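Local coordinates for pectinesterase 1 (Solanum lycopersicum, PDB 1XG2) that hydrolyses the methyl esters of pectin galacturonosyl units, releasing methanol, in the plant cell wall, and is held here by its kiwifruit inhibitor, at the interface of chains A and B. Coordinates in Å, arbitrary orientation; residue numbers count along the deposited sequence, not the author numbering. Chains: chain A, Pectinesterase 1; chain B, Pectinesterase inhibitor.

The interface of chains A and B. Residues chain A 137-138, 158, 188, 191-193; chain B 106-107, 109-110, 144.
Both carboxylate oxygens of B:Asp110, on helix 98-118 of the inhibitor's four-helix bundle, are gripped from the enzyme side. B:Asp110 OD2 takes the amide N-H of A:Asn158 ND2 at 2.6 Å on its syn lone pair, in the plane of the amide, while the two side chains cross at about a right angle. Water 1 also binds OD2 and ties it to the backbone O of A:Asn158. B:Asp110 OD1 meets A:Gln191 tip to tip: NE2 donates over 3.2 Å, nearly straight at 166°, but comes from above the carboxylate plane. Water 2 lies 2.6 Å from B:Asp110 OD1 and joins it to the other end of the same amide, OE1. An alanine in place of B:Asp110 would probably leave both amide nitrogens without their carboxylate acceptor and the two waters less firmly held. Behind A:Asn158, A:Thr193 OG1 donates to A:Asn158 OD1 at 2.7 Å from above the carbonyl plane, a bond that would favour the amide flip with ND2 toward the inhibitor. With CG anti to its carbonyl carbon (chi1 -66°) and an extended chain beyond, A:Gln191 runs alongside B:Ser106, and its CG packs on B:Leu144 CD1 at 3.7 Å. This patch of the beta-helix enzyme centres about 17 Å from the catalytic A:Asp132 and A:Asp153, so these contacts do not themselves touch the pair. At the flank, A:Ser138 CB rests on the B:Ala107 methyl CB at 3.9 Å, and its hydroxyl OG is hydrogen-bonded at the ring edge to A:His137 ND1, 2.8 Å away.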
loop_
_atom_site.group_PDB
_atom_site.type_symbol
_atom_site.label_atom_id
_atom_site.label_comp_id
_atom_site.label_asym_id
_atom_site.label_seq_id
_atom_site.Cartn_x
_atom_site.Cartn_y
_atom_site.Cartn_z
ATOM N N HIS A 137 -0.945 1.080 -0.891
ATOM C CA HIS A 137 -0.027 0.720 -1.967
ATOM C C HIS A 137 1.395 0.455 -1.468
ATOM O O HIS A 137 1.993 -0.583 -1.755
ATOM C CB HIS A 137 -0.031 1.829 -3.031
ATOM C CG HIS A 137 0.901 1.583 -4.173
ATOM N ND1 HIS A 137 2.264 1.690 -4.053
ATOM C CD2 HIS A 137 0.664 1.241 -5.461
ATOM C CE1 HIS A 137 2.833 1.391 -5.209
ATOM N NE2 HIS A 137 1.884 1.118 -6.083
ATOM N N SER A 138 1.927 1.401 -0.714
ATOM C CA SER A 138 3.322 1.353 -0.303
ATOM C C SER A 138 3.530 2.355 0.793
ATOM O O SER A 138 2.645 3.170 1.077
ATOM C CB SER A 138 4.252 1.653 -1.485
ATOM O OG SER A 138 3.884 2.857 -2.128
ATOM N N ASN A 158 0.952 -3.237 -0.834
ATOM C CA ASN A 158 2.171 -3.669 -0.180
ATOM C C ASN A 158 2.757 -2.584 0.711
ATOM O O ASN A 158 3.976 -2.450 0.825
ATOM C CB ASN A 158 3.183 -4.115 -1.230
ATOM C CG ASN A 158 4.357 -4.867 -0.648
ATOM O OD1 ASN A 158 4.203 -5.602 0.353
ATOM N ND2 ASN A 158 5.536 -4.686 -1.227
ATOM N N ASP A 188 8.413 -10.019 -2.322
ATOM C CA ASP A 188 9.828 -10.228 -2.075
ATOM C C ASP A 188 10.037 -10.255 -0.554
ATOM O O ASP A 188 9.617 -9.349 0.142
ATOM C CB ASP A 188 10.545 -9.069 -2.769
ATOM C CG ASP A 188 12.050 -9.038 -2.572
ATOM O OD1 ASP A 188 12.636 -9.738 -1.725
ATOM O OD2 ASP A 188 12.728 -8.260 -3.273
ATOM N N GLN A 191 11.499 -7.325 1.617
ATOM C CA GLN A 191 10.677 -6.151 1.865
ATOM C C GLN A 191 10.066 -6.205 3.273
ATOM O O GLN A 191 9.441 -7.194 3.639
ATOM C CB GLN A 191 9.552 -6.034 0.819
ATOM C CG GLN A 191 9.984 -5.778 -0.625
ATOM C CD GLN A 191 8.788 -5.723 -1.590
ATOM O OE1 GLN A 191 8.038 -6.702 -1.738
ATOM N NE2 GLN A 191 8.605 -4.587 -2.233
ATOM N N ALA A 192 10.239 -5.137 4.047
ATOM C CA ALA A 192 9.676 -5.069 5.408
ATOM C C ALA A 192 8.255 -4.488 5.392
ATOM O O ALA A 192 7.947 -3.459 6.025
ATOM C CB ALA A 192 10.565 -4.278 6.322
ATOM N N THR A 193 7.379 -5.176 4.681
ATOM C CA THR A 193 6.015 -4.719 4.493
ATOM C C THR A 193 5.054 -5.790 4.945
ATOM O O THR A 193 5.443 -6.929 5.213
ATOM C CB THR A 193 5.775 -4.403 3.029
ATOM O OG1 THR A 193 6.139 -5.538 2.234
ATOM C CG2 THR A 193 6.696 -3.293 2.557
ATOM N N SER B 106 11.532 -0.668 -0.914
ATOM C CA SER B 106 10.386 -1.531 -1.169
ATOM C C SER B 106 9.354 -0.821 -2.039
ATOM O O SER B 106 8.776 -1.429 -2.947
ATOM C CB SER B 106 9.722 -1.988 0.138
ATOM O OG SER B 106 10.538 -2.889 0.850
ATOM N N ALA B 107 9.142 0.473 -1.780
ATOM C CA ALA B 107 8.190 1.260 -2.559
ATOM C C ALA B 107 8.666 1.428 -3.999
ATOM O O ALA B 107 7.869 1.338 -4.942
ATOM C CB ALA B 107 7.953 2.644 -1.915
ATOM N N PHE B 109 10.784 -0.601 -5.700
ATOM C CA PHE B 109 10.560 -1.936 -6.261
ATOM C C PHE B 109 9.145 -2.083 -6.782
ATOM O O PHE B 109 8.923 -2.578 -7.876
ATOM C CB PHE B 109 10.847 -2.981 -5.166
ATOM C CG PHE B 109 10.670 -4.407 -5.598
ATOM C CD1 PHE B 109 11.768 -5.229 -5.757
ATOM C CD2 PHE B 109 9.407 -4.937 -5.817
ATOM C CE1 PHE B 109 11.612 -6.552 -6.156
ATOM C CE2 PHE B 109 9.243 -6.257 -6.206
ATOM C CZ PHE B 109 10.348 -7.063 -6.375
ATOM N N ASP B 110 8.180 -1.662 -5.977
ATOM C CA ASP B 110 6.765 -1.811 -6.298
ATOM C C ASP B 110 6.256 -0.862 -7.386
ATOM O O ASP B 110 5.163 -1.058 -7.909
ATOM C CB ASP B 110 5.927 -1.592 -5.040
ATOM C CG ASP B 110 5.963 -2.777 -4.094
ATOM O OD1 ASP B 110 6.431 -3.881 -4.479
ATOM O OD2 ASP B 110 5.498 -2.698 -2.944
ATOM N N LEU B 144 17.526 -3.637 -0.946
ATOM C CA LEU B 144 16.773 -4.232 0.155
ATOM C C LEU B 144 17.649 -5.191 0.966
ATOM O O LEU B 144 17.620 -5.182 2.189
ATOM C CB LEU B 144 15.533 -4.965 -0.374
ATOM C CG LEU B 144 14.439 -4.070 -0.955
ATOM C CD1 LEU B 144 13.399 -4.874 -1.725
ATOM C CD2 LEU B 144 13.744 -3.285 0.172
HETATM O O HOH W 1 6.107 -1.313 -0.550
HETATM O O HOH W 2 5.817 -6.298 -3.876
#